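Local coordinates for protein putative angiotensinogen (Lampetra fluviatilis, PDB 5INW) that belongs to the serpin family, binds heparin and inhibits thrombin, with heparin promoting the inhibition through a template mechanism, at residues Leu309-His314 against Pro320-Ser325; Lys94-Gly99 against Asp104-Ser109; Ser109-Ala114 against Ala155-Ala160. The protein carries 1 engineered substitution. All blocks are in the same frame, centred on the assembly; numbering follows the deposited sequence.

Contact 1: Leu309-His314 against Pro320-Ser325; sequences LVIVPH and PKVEES
Val322 reaches from helix 319-325 to Ile311 and Pro313 on strand 306-313, one methyl for each partner. Its CG1 lies anti to the backbone N (chi1 173°) and comes within 3.9 Å of Ile311 CG2. The other branch, CG2, stands beside the backbone N and approaches Pro313 CB at 4.4 Å, a looser contact. Ile311 answers with its short branch: CG2 is anti to its own backbone N, and this methyl meets the valine while the two side chains pass at a slant. Ile311 and Pro313 face the helix because they are two apart on the strand, whereas Val312 between them is turned the other way. Ser325 OG bonds back to Val322 O three residues earlier at 2.8 Å, on a lone pair. By chain order and family, antiparallel strands 287-290, 295-301 and 306-313 are the first strands of serpin sheet B, and helices 319-325 and 328-337, probably helices G and H, pack on the last of them; Trp334 of the second touches Ile311. Leu309 to Ile311 pair antiparallel with the C-terminal peptide chain, extending the sheet. All three touching residues are buried, consistent with helix and strand being held here by apolar contact, without a directional bond between these segments.

Contact 2: Lys94-Gly99 against Asp104-Ser109; sequences KQVLGG and DNIFFS
With chi1 at 175°, Val96 sets CG1 anti to its backbone N, and Ile106, whose chi1 is -67°, holds CG1 beside the backbone N; the two side chains thereby meet tip to tip. Val96 CG1 is 3.8 Å from Ile106 CG1, 3.9 Å from Ile106 CD1 and 4.0 Å from Ile106 CG2, so one methyl touches both branches of the isoleucine. Leu97 starts away from the strand, yet its end bends back: its CD2 reaches Ile106 CD1 at 4.0 Å, the two side chains crossing at about a right angle. The second valine methyl is more loosely placed, with Val96 CG2 lying 4.5 Å from Phe108 CE2 and obliquely to the ring. Ile106 CG2, on the same strand as Phe108, lies in plane at the edge of that ring. No hydrogen bond joins the segments. The contact packs the last part of helix 77-96 and the residue after it against strand 106-108, the positions of helix A and strand 6 of sheet B in the serpin fold. Tyr358 of strand 345-359 touches both Val96 and Ile106, Leu399 of strand 389-401 touches Phe107, and residues 106-108 pair antiparallel with a strand of the C-terminal peptide chain.

Contact 3: Ser109-Ala114 against Ala155-Ala160; sequences SPLSIA and ARLNGA
Two helices of the serpin core meet where Leu111, in the first turn of helix 110-122, packs against Leu157 and Asn158 of helix 150-161. A single methyl of Leu111 does the touching: its CD2 lies 4.1 Å from Leu157 CD2 and 3.9 Å from Asn158 OD1. Leu157 places CG anti to its backbone N (chi1 180°), and its second torsion of 65° leaves CD2 as the branch that meets Leu111; the two leucines pass at a slant. Asn158 behaves differently, since only the end of its side chain comes near, running past Leu111 in the opposite direction. Its OD1 beside a methyl is a van der Waals neighbour and no hydrogen bond. From their order in the chain, helices 110-122 and 150-161 correspond to helices B and D of the serpin fold; helix D bears the heparin site in antithrombin, consistent with a heparin-binding role for this region here, although Leu111 faces its buried side. The first turn carrying Leu111 is fixed by an N-cap: Ser112 N donates to Ser109 OG at 3.2 Å with a nearly straight N-H...O angle of 164°. Ser109 OG is also hydrogen-bonded to Ile25 O of the C-terminal peptide chain. Val85 of helix 77-96 and Ile246 of strand 238-251 touch Leu111 as well, and Leu157 packs on Thr21 of the peptide chain.

Along the chain contact 2 comes first, contact 3 follows and contact 1 is last. Contacts 2 and 3 share Ser109, where strand 106-108 passes directly into helix 110-122, yet their centres are 20 Å apart. Contacts 1 and 2 have centres 13 Å apart and touch: Lys94 NZ is 2.8 Å from Glu324 O, a probable hydrogen bond between helix 77-96 and the 320-325 segment. Contacts 1 and 3 are separate, their nearest atoms about 13 Å apart. The C-terminal peptide chain reaches all three, pairing with strands 306-313 and 106-108 and packing on Leu157, so in this loop-cleaved serpin the separately modelled chain remains part of the core.

Contact 1: Leu309-His314 against Pro320-Ser325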
ATOM      1  N   LEU A 309       9.448   1.597 -10.002  1.00 58.01           N
ATOM      2  CA  LEU A 309      10.631   0.776 -10.106  1.00 59.91           C
ATOM      3  C   LEU A 309      10.215  -0.619 -10.425  1.00 62.30           C
ATOM      4  O   LEU A 309       9.372  -1.159  -9.685  1.00 62.73           O
ATOM      5  CB  LEU A 309      11.350   0.691  -8.753  1.00 60.67           C
ATOM      6  CG  LEU A 309      12.566   1.583  -8.532  1.00 61.86           C
ATOM      7  CD1 LEU A 309      13.443   0.869  -7.514  1.00 61.95           C
ATOM      8  CD2 LEU A 309      13.355   1.890  -9.812  1.00 63.70           C
ATOM      9  N   VAL A 310      10.812  -1.222 -11.475  1.00 62.53           N
ATOM     10  CA  VAL A 310      10.553  -2.638 -11.818  1.00 60.72           C
ATOM     11  C   VAL A 310      11.840  -3.444 -11.734  1.00 60.90           C
ATOM     12  O   VAL A 310      12.807  -3.135 -12.404  1.00 59.74           O
ATOM     13  CB  VAL A 310       9.878  -2.812 -13.187  1.00 60.82           C
ATOM     14  CG1 VAL A 310       9.769  -4.281 -13.562  1.00 62.25           C
ATOM     15  CG2 VAL A 310       8.497  -2.195 -13.167  1.00 61.46           C
ATOM     16  N   ILE A 311      11.820  -4.479 -10.897  1.00 60.92           N
ATOM     17  CA  ILE A 311      12.975  -5.359 -10.685  1.00 63.13           C
ATOM     18  C   ILE A 311      12.650  -6.769 -11.184  1.00 65.63           C
ATOM     19  O   ILE A 311      11.754  -7.421 -10.630  1.00 62.59           O
ATOM     20  CB  ILE A 311      13.395  -5.399  -9.204  1.00 60.39           C
ATOM     21  CG1 ILE A 311      13.631  -3.984  -8.659  1.00 60.26           C
ATOM     22  CG2 ILE A 311      14.647  -6.223  -9.014  1.00 62.37           C
ATOM     23  CD1 ILE A 311      12.454  -3.482  -7.866  1.00 61.16           C
ATOM     24  N   VAL A 312      13.368  -7.202 -12.233  1.00 70.74           N
ATOM     25  CA  VAL A 312      13.185  -8.526 -12.869  1.00 74.91           C
ATOM     26  C   VAL A 312      14.381  -9.435 -12.579  1.00 77.68           C
ATOM     27  O   VAL A 312      15.470  -9.202 -13.094  1.00 80.01           O
ATOM     28  CB  VAL A 312      13.066  -8.448 -14.424  1.00 75.87           C
ATOM     29  CG1 VAL A 312      12.244  -9.633 -14.955  1.00 76.09           C
ATOM     30  CG2 VAL A 312      12.474  -7.123 -14.876  1.00 74.97           C
ATOM     31  N   PRO A 313      14.198 -10.476 -11.763  1.00 78.93           N
ATOM     32  CA  PRO A 313      15.288 -11.450 -11.756  1.00 80.48           C
ATOM     33  C   PRO A 313      15.441 -12.104 -13.131  1.00 82.04           C
ATOM     34  O   PRO A 313      14.432 -12.355 -13.808  1.00 78.24           O
ATOM     35  CB  PRO A 313      14.867 -12.447 -10.683  1.00 79.23           C
ATOM     36  CG  PRO A 313      13.399 -12.266 -10.551  1.00 79.75           C
ATOM     37  CD  PRO A 313      13.161 -10.804 -10.775  1.00 78.02           C
ATOM     38  N   HIS A 314      16.701 -12.363 -13.503  1.00 85.62           N
ATOM     39  CA  HIS A 314      17.063 -13.067 -14.744  1.00 86.99           C
ATOM     40  C   HIS A 314      16.561 -14.487 -14.748  1.00 87.39           C
ATOM     41  O   HIS A 314      15.911 -14.909 -15.686  1.00 85.44           O
ATOM     42  CB  HIS A 314      18.563 -13.097 -14.926  1.00 90.71           C
ATOM     43  CG  HIS A 314      19.138 -11.774 -15.285  1.00 95.09           C
ATOM     44  ND1 HIS A 314      18.651 -11.012 -16.326  1.00 98.05           N
ATOM     45  CD2 HIS A 314      20.173 -11.077 -14.755  1.00 98.92           C
ATOM     46  CE1 HIS A 314      19.354  -9.896 -16.416  1.00 98.28           C
ATOM     47  NE2 HIS A 314      20.279  -9.909 -15.471  1.00 99.79           N
ATOM     48  N   PRO A 320      13.551 -15.198  -4.602  1.00 67.06           N
ATOM     49  CA  PRO A 320      13.584 -15.064  -3.155  1.00 66.04           C
ATOM     50  C   PRO A 320      14.725 -14.218  -2.562  1.00 66.88           C
ATOM     51  O   PRO A 320      14.577 -13.687  -1.473  1.00 66.91           O
ATOM     52  CB  PRO A 320      13.658 -16.526  -2.694  1.00 64.77           C
ATOM     53  CG  PRO A 320      12.904 -17.242  -3.748  1.00 64.19           C
ATOM     54  CD  PRO A 320      13.432 -16.619  -4.982  1.00 66.43           C
ATOM     55  N   LYS A 321      15.866 -14.171  -3.225  1.00 72.52           N
ATOM     56  CA  LYS A 321      17.011 -13.421  -2.718  1.00 76.49           C
ATOM     57  C   LYS A 321      16.838 -11.959  -3.052  1.00 74.81           C
ATOM     58  O   LYS A 321      17.375 -11.109  -2.352  1.00 76.07           O
ATOM     59  CB  LYS A 321      18.343 -13.969  -3.274  1.00 83.15           C
ATOM     60  CG  LYS A 321      18.587 -15.430  -2.885  1.00 89.85           C
ATOM     61  CD  LYS A 321      20.035 -15.870  -3.080  1.00 93.26           C
ATOM     62  CE  LYS A 321      20.899 -15.506  -1.877  1.00 92.86           C
ATOM     63  NZ  LYS A 321      22.275 -16.015  -2.057  1.00 92.24           N
ATOM     64  N   VAL A 322      16.085 -11.668  -4.118  1.00 73.23           N
ATOM     65  CA  VAL A 322      15.674 -10.303  -4.435  1.00 68.58           C
ATOM     66  C   VAL A 322      14.671  -9.845  -3.367  1.00 65.50           C
ATOM     67  O   VAL A 322      14.893  -8.845  -2.653  1.00 64.45           O
ATOM     68  CB  VAL A 322      15.068 -10.213  -5.847  1.00 69.96           C
ATOM     69  CG1 VAL A 322      14.488  -8.827  -6.101  1.00 68.98           C
ATOM     70  CG2 VAL A 322      16.121 -10.551  -6.910  1.00 74.72           C
ATOM     71  N   GLU A 323      13.595 -10.613  -3.219  1.00 63.49           N
ATOM     72  CA  GLU A 323      12.540 -10.316  -2.235  1.00 61.47           C
ATOM     73  C   GLU A 323      13.004 -10.350  -0.789  1.00 63.98           C
ATOM     74  O   GLU A 323      12.395  -9.719   0.035  1.00 64.42           O
ATOM     75  CB  GLU A 323      11.341 -11.250  -2.440  1.00 58.88           C
ATOM     76  CG  GLU A 323      10.617 -10.917  -3.737  1.00 57.59           C
ATOM     77  CD  GLU A 323       9.367 -11.729  -4.003  1.00 56.11           C
ATOM     78  OE1 GLU A 323       9.265 -12.874  -3.541  1.00 58.89           O
ATOM     79  OE2 GLU A 323       8.473 -11.225  -4.699  1.00 53.70           O
ATOM     80  N   GLU A 324      14.057 -11.117  -0.482  1.00 69.35           N
ATOM     81  CA  GLU A 324      14.716 -11.069   0.834  1.00 69.63           C
ATOM     82  C   GLU A 324      15.439  -9.761   1.127  1.00 67.11           C
ATOM     83  O   GLU A 324      15.439  -9.311   2.255  1.00 64.08           O
ATOM     84  CB  GLU A 324      15.723 -12.214   0.999  1.00 76.35           C
ATOM     85  CG  GLU A 324      15.128 -13.449   1.630  1.00 81.70           C
ATOM     86  CD  GLU A 324      14.570 -13.131   2.990  1.00 87.08           C
ATOM     87  OE1 GLU A 324      15.348 -12.588   3.822  1.00 89.24           O
ATOM     88  OE2 GLU A 324      13.352 -13.389   3.204  1.00 90.92           O
ATOM     89  N   SER A 325      16.075  -9.161   0.127  1.00 68.58           N
ATOM     90  CA  SER A 325      16.898  -7.966   0.347  1.00 69.10           C
ATOM     91  C   SER A 325      16.106  -6.658   0.486  1.00 71.20           C
ATOM     92  O   SER A 325      16.706  -5.646   0.903  1.00 71.36           O
ATOM     93  CB  SER A 325      17.887  -7.791  -0.794  1.00 68.99           C
ATOM     94  OG  SER A 325      17.196  -7.464  -1.973  1.00 69.42           O
TER

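Contact 2: Lys94-Gly99 against Asp104-Ser109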
ATOM      1  N   LYS A  94       8.028  -9.087   3.820  1.00 52.58           N
ATOM      2  CA  LYS A  94       8.738 -10.266   4.234  1.00 52.46           C
ATOM      3  C   LYS A  94       7.892 -11.288   4.922  1.00 50.02           C
ATOM      4  O   LYS A  94       8.135 -12.455   4.758  1.00 50.74           O
ATOM      5  CB  LYS A  94       9.864  -9.879   5.153  1.00 56.83           C
ATOM      6  CG  LYS A  94      11.023  -9.293   4.373  1.00 62.95           C
ATOM      7  CD  LYS A  94      11.924  -8.465   5.288  1.00 69.00           C
ATOM      8  CE  LYS A  94      13.281  -8.207   4.646  1.00 73.36           C
ATOM      9  NZ  LYS A  94      13.168  -7.902   3.182  1.00 73.29           N
ATOM     10  N   GLN A  95       6.913 -10.862   5.700  1.00 48.50           N
ATOM     11  CA  GLN A  95       5.912 -11.773   6.239  1.00 49.15           C
ATOM     12  C   GLN A  95       4.975 -12.345   5.160  1.00 50.72           C
ATOM     13  O   GLN A  95       4.701 -13.530   5.163  1.00 49.01           O
ATOM     14  CB  GLN A  95       5.058 -11.079   7.302  1.00 51.29           C
ATOM     15  CG  GLN A  95       5.785 -10.532   8.532  1.00 52.05           C
ATOM     16  CD  GLN A  95       6.616 -11.557   9.284  1.00 52.50           C
ATOM     17  OE1 GLN A  95       7.784 -11.296   9.553  1.00 55.56           O
ATOM     18  NE2 GLN A  95       6.048 -12.722   9.580  1.00 51.39           N
ATOM     19  N   VAL A  96       4.498 -11.515   4.222  1.00 55.60           N
ATOM     20  CA  VAL A  96       3.658 -12.014   3.106  1.00 59.34           C
ATOM     21  C   VAL A  96       4.294 -13.190   2.342  1.00 59.36           C
ATOM     22  O   VAL A  96       3.575 -14.078   1.906  1.00 62.48           O
ATOM     23  CB  VAL A  96       3.238 -10.890   2.104  1.00 63.36           C
ATOM     24  CG1 VAL A  96       2.460 -11.474   0.895  1.00 65.55           C
ATOM     25  CG2 VAL A  96       2.360  -9.851   2.808  1.00 62.80           C
ATOM     26  N   LEU A  97       5.616 -13.140   2.139  1.00 60.76           N
ATOM     27  CA  LEU A  97       6.422 -14.205   1.467  1.00 62.10           C
ATOM     28  C   LEU A  97       6.330 -15.566   2.119  1.00 64.02           C
ATOM     29  O   LEU A  97       6.481 -16.584   1.439  1.00 65.18           O
ATOM     30  CB  LEU A  97       7.917 -13.859   1.480  1.00 61.45           C
ATOM     31  CG  LEU A  97       8.370 -12.673   0.634  1.00 64.46           C
ATOM     32  CD1 LEU A  97       9.838 -12.358   0.875  1.00 66.28           C
ATOM     33  CD2 LEU A  97       8.111 -12.921  -0.851  1.00 62.48           C
ATOM     34  N   GLY A  98       6.123 -15.581   3.438  1.00 61.60           N
ATOM     35  CA  GLY A  98       5.899 -16.813   4.176  1.00 61.60           C
ATOM     36  C   GLY A  98       4.664 -17.598   3.751  1.00 62.04           C
ATOM     37  O   GLY A  98       4.568 -18.788   4.022  1.00 64.14           O
ATOM     38  N   GLY A  99       3.732 -16.954   3.062  1.00 63.07           N
ATOM     39  CA  GLY A  99       2.501 -17.599   2.615  1.00 67.56           C
ATOM     40  C   GLY A  99       2.161 -17.366   1.159  1.00 69.49           C
ATOM     41  O   GLY A  99       0.976 -17.336   0.814  1.00 81.14           O
ATOM     42  N   ASP A 104       2.052 -16.552  -7.109  1.00 56.00           N
ATOM     43  CA  ASP A 104       1.169 -15.535  -6.481  1.00 52.37           C
ATOM     44  C   ASP A 104       1.617 -14.087  -6.745  1.00 51.66           C
ATOM     45  O   ASP A 104       2.813 -13.775  -6.749  1.00 49.60           O
ATOM     46  CB  ASP A 104       1.021 -15.730  -4.943  1.00 49.21           C
ATOM     47  CG  ASP A 104       0.347 -17.041  -4.566  1.00 50.32           C
ATOM     48  OD1 ASP A 104      -0.400 -17.585  -5.392  1.00 51.88           O
ATOM     49  OD2 ASP A 104       0.592 -17.575  -3.462  1.00 50.09           O
ATOM     50  N   ASN A 105       0.616 -13.208  -6.899  1.00 54.11           N
ATOM     51  CA  ASN A 105       0.789 -11.732  -6.889  1.00 51.96           C
ATOM     52  C   ASN A 105       0.738 -11.142  -5.460  1.00 50.24           C
ATOM     53  O   ASN A 105      -0.024 -11.588  -4.609  1.00 50.81           O
ATOM     54  CB  ASN A 105      -0.275 -11.083  -7.757  1.00 51.57           C
ATOM     55  CG  ASN A 105      -0.202 -11.559  -9.209  1.00 52.67           C
ATOM     56  OD1 ASN A 105       0.879 -11.823  -9.700  1.00 55.16           O
ATOM     57  ND2 ASN A 105      -1.341 -11.659  -9.889  1.00 50.31           N
ATOM     58  N   ILE A 106       1.664 -10.231  -5.192  1.00 48.93           N
ATOM     59  CA  ILE A 106       1.763  -9.536  -3.938  1.00 48.00           C
ATOM     60  C   ILE A 106       1.571  -8.045  -4.234  1.00 46.26           C
ATOM     61  O   ILE A 106       2.244  -7.478  -5.135  1.00 47.30           O
ATOM     62  CB  ILE A 106       3.132  -9.782  -3.264  1.00 50.30           C
ATOM     63  CG1 ILE A 106       3.260 -11.216  -2.835  1.00 52.13           C
ATOM     64  CG2 ILE A 106       3.308  -8.909  -2.002  1.00 52.61           C
ATOM     65  CD1 ILE A 106       4.663 -11.555  -2.376  1.00 55.66           C
ATOM     66  N   PHE A 107       0.674  -7.402  -3.489  1.00 43.17           N
ATOM     67  CA  PHE A 107       0.376  -5.974  -3.698  1.00 41.39           C
ATOM     68  C   PHE A 107      -0.338  -5.328  -2.531  1.00 38.72           C
ATOM     69  O   PHE A 107      -1.387  -5.769  -2.111  1.00 37.07           O
ATOM     70  CB  PHE A 107      -0.445  -5.761  -4.951  1.00 42.05           C
ATOM     71  CG  PHE A 107      -0.308  -4.385  -5.482  1.00 44.58           C
ATOM     72  CD1 PHE A 107       0.918  -3.926  -5.903  1.00 45.89           C
ATOM     73  CD2 PHE A 107      -1.401  -3.521  -5.556  1.00 46.27           C
ATOM     74  CE1 PHE A 107       1.062  -2.644  -6.399  1.00 46.16           C
ATOM     75  CE2 PHE A 107      -1.255  -2.228  -6.010  1.00 46.33           C
ATOM     76  CZ  PHE A 107      -0.023  -1.790  -6.442  1.00 45.81           C
ATOM     77  N   PHE A 108       0.252  -4.279  -2.008  1.00 39.63           N
ATOM     78  CA  PHE A 108      -0.281  -3.598  -0.849  1.00 40.91           C
ATOM     79  C   PHE A 108       0.291  -2.188  -0.709  1.00 40.46           C
ATOM     80  O   PHE A 108       1.343  -1.915  -1.252  1.00 42.22           O
ATOM     81  CB  PHE A 108      -0.050  -4.451   0.415  1.00 43.28           C
ATOM     82  CG  PHE A 108       1.399  -4.716   0.772  1.00 46.25           C
ATOM     83  CD1 PHE A 108       2.089  -3.871   1.686  1.00 48.66           C
ATOM     84  CD2 PHE A 108       2.071  -5.823   0.279  1.00 49.64           C
ATOM     85  CE1 PHE A 108       3.412  -4.105   2.052  1.00 47.25           C
ATOM     86  CE2 PHE A 108       3.401  -6.060   0.643  1.00 51.82           C
ATOM     87  CZ  PHE A 108       4.060  -5.209   1.544  1.00 49.73           C
ATOM     88  N   SER A 109      -0.402  -1.291  -0.012  1.00 41.05           N
ATOM     89  CA  SER A 109       0.092   0.064   0.264  1.00 41.45           C
ATOM     90  C   SER A 109       0.524   0.217   1.717  1.00 40.04           C
ATOM     91  O   SER A 109      -0.301   0.127   2.616  1.00 38.35           O
ATOM     92  CB  SER A 109      -1.005   1.100  -0.004  1.00 41.81           C
ATOM     93  OG  SER A 109      -0.610   2.370   0.544  1.00 44.09           O
TER

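Contact 3: Ser109-Ala114 against Ala155-Ala160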
ATOM      1  N   SER A 109      -0.402  -1.291  -0.012  1.00 41.05           N
ATOM      2  CA  SER A 109       0.092   0.064   0.264  1.00 41.45           C
ATOM      3  C   SER A 109       0.524   0.217   1.717  1.00 40.04           C
ATOM      4  O   SER A 109      -0.301   0.127   2.616  1.00 38.35           O
ATOM      5  CB  SER A 109      -1.005   1.100  -0.004  1.00 41.81           C
ATOM      6  OG  SER A 109      -0.610   2.370   0.544  1.00 44.09           O
ATOM      7  N   PRO A 110       1.805   0.472   1.959  1.00 43.17           N
ATOM      8  CA  PRO A 110       2.237   0.742   3.347  1.00 43.53           C
ATOM      9  C   PRO A 110       1.601   1.947   3.967  1.00 42.27           C
ATOM     10  O   PRO A 110       1.286   1.880   5.145  1.00 45.67           O
ATOM     11  CB  PRO A 110       3.755   0.942   3.236  1.00 44.31           C
ATOM     12  CG  PRO A 110       4.161   0.242   1.991  1.00 44.21           C
ATOM     13  CD  PRO A 110       2.962   0.335   1.057  1.00 45.02           C
ATOM     14  N   LEU A 111       1.378   3.012   3.204  1.00 43.12           N
ATOM     15  CA  LEU A 111       0.693   4.217   3.729  1.00 44.91           C
ATOM     16  C   LEU A 111      -0.710   3.969   4.257  1.00 41.78           C
ATOM     17  O   LEU A 111      -1.097   4.546   5.282  1.00 39.91           O
ATOM     18  CB  LEU A 111       0.561   5.299   2.659  1.00 48.06           C
ATOM     19  CG  LEU A 111       1.828   6.043   2.272  1.00 52.52           C
ATOM     20  CD1 LEU A 111       1.457   6.999   1.158  1.00 54.27           C
ATOM     21  CD2 LEU A 111       2.451   6.815   3.422  1.00 54.06           C
ATOM     22  N   SER A 112      -1.476   3.185   3.494  1.00 39.71           N
ATOM     23  CA  SER A 112      -2.844   2.889   3.864  1.00 39.61           C
ATOM     24  C   SER A 112      -2.845   2.143   5.183  1.00 40.22           C
ATOM     25  O   SER A 112      -3.601   2.483   6.094  1.00 39.80           O
ATOM     26  CB  SER A 112      -3.557   2.039   2.815  1.00 38.38           C
ATOM     27  OG  SER A 112      -4.930   1.873   3.152  1.00 35.75           O
ATOM     28  N   ILE A 113      -1.975   1.146   5.276  1.00 37.88           N
ATOM     29  CA  ILE A 113      -1.931   0.356   6.462  1.00 37.38           C
ATOM     30  C   ILE A 113      -1.400   1.166   7.653  1.00 36.86           C
ATOM     31  O   ILE A 113      -1.899   1.042   8.776  1.00 35.05           O
ATOM     32  CB  ILE A 113      -1.135  -0.940   6.257  1.00 38.63           C
ATOM     33  CG1 ILE A 113      -1.816  -1.797   5.198  1.00 39.42           C
ATOM     34  CG2 ILE A 113      -1.095  -1.759   7.568  1.00 39.89           C
ATOM     35  CD1 ILE A 113      -1.011  -3.022   4.763  1.00 39.46           C
ATOM     36  N   ALA A 114      -0.392   2.001   7.415  1.00 37.68           N
ATOM     37  CA  ALA A 114       0.151   2.865   8.491  1.00 37.48           C
ATOM     38  C   ALA A 114      -0.881   3.883   8.995  1.00 38.36           C
ATOM     39  O   ALA A 114      -0.906   4.203  10.189  1.00 36.34           O
ATOM     40  CB  ALA A 114       1.410   3.572   8.039  1.00 38.09           C
ATOM     41  N   ALA A 155       1.202  13.321   9.286  1.00 65.41           N
ATOM     42  CA  ALA A 155       0.215  14.147   8.608  1.00 64.75           C
ATOM     43  C   ALA A 155       0.893  15.118   7.638  1.00 64.43           C
ATOM     44  O   ALA A 155       0.301  15.462   6.607  1.00 62.90           O
ATOM     45  CB  ALA A 155      -0.670  14.904   9.613  1.00 66.45           C
ATOM     46  N   ARG A 156       2.108  15.577   7.954  1.00 65.51           N
ATOM     47  CA  ARG A 156       2.825  16.451   7.019  1.00 71.18           C
ATOM     48  C   ARG A 156       3.190  15.725   5.735  1.00 69.75           C
ATOM     49  O   ARG A 156       2.988  16.275   4.637  1.00 71.18           O
ATOM     50  CB  ARG A 156       4.086  17.077   7.612  1.00 76.93           C
ATOM     51  CG  ARG A 156       4.621  18.252   6.754  1.00 82.91           C
ATOM     52  CD  ARG A 156       5.401  19.263   7.567  1.00 87.87           C
ATOM     53  NE  ARG A 156       4.723  19.419   8.865  1.00 93.39           N
ATOM     54  CZ  ARG A 156       5.278  19.922   9.974  1.00 97.85           C
ATOM     55  NH1 ARG A 156       6.506  20.452   9.957  1.00 99.61           N
ATOM     56  NH2 ARG A 156       4.564  19.954  11.097  1.00 96.75           N
ATOM     57  N   LEU A 157       3.742  14.512   5.883  1.00 66.93           N
ATOM     58  CA  LEU A 157       4.019  13.608   4.746  1.00 64.41           C
ATOM     59  C   LEU A 157       2.776  13.438   3.874  1.00 60.91           C
ATOM     60  O   LEU A 157       2.830  13.722   2.701  1.00 60.36           O
ATOM     61  CB  LEU A 157       4.495  12.215   5.224  1.00 64.42           C
ATOM     62  CG  LEU A 157       4.820  11.157   4.140  1.00 60.98           C
ATOM     63  CD1 LEU A 157       6.006  11.619   3.315  1.00 59.43           C
ATOM     64  CD2 LEU A 157       5.073   9.749   4.679  1.00 58.06           C
ATOM     65  N   ASN A 158       1.657  13.016   4.456  1.00 59.22           N
ATOM     66  CA  ASN A 158       0.439  12.840   3.669  1.00 60.85           C
ATOM     67  C   ASN A 158      -0.026  14.124   2.977  1.00 59.34           C
ATOM     68  O   ASN A 158      -0.390  14.105   1.810  1.00 57.29           O
ATOM     69  CB  ASN A 158      -0.643  12.168   4.492  1.00 62.07           C
ATOM     70  CG  ASN A 158      -0.304  10.707   4.764  1.00 65.65           C
ATOM     71  OD1 ASN A 158       0.251  10.019   3.900  1.00 68.42           O
ATOM     72  ND2 ASN A 158      -0.647  10.222   5.955  1.00 67.58           N
ATOM     73  N   GLY A 159       0.085  15.252   3.654  1.00 58.18           N
ATOM     74  CA  GLY A 159      -0.132  16.519   2.996  1.00 57.94           C
ATOM     75  C   GLY A 159       0.778  16.734   1.792  1.00 57.41           C
ATOM     76  O   GLY A 159       0.340  17.255   0.772  1.00 61.66           O
ATOM     77  N   ALA A 160       2.059  16.400   1.932  1.00 58.12           N
ATOM     78  CA  ALA A 160       3.047  16.553   0.841  1.00 58.63           C
ATOM     79  C   ALA A 160       2.759  15.611  -0.343  1.00 57.92           C
ATOM     80  O   ALA A 160       2.866  16.038  -1.494  1.00 65.24           O
ATOM     81  CB  ALA A 160       4.473  16.356   1.348  1.00 56.88           C
TER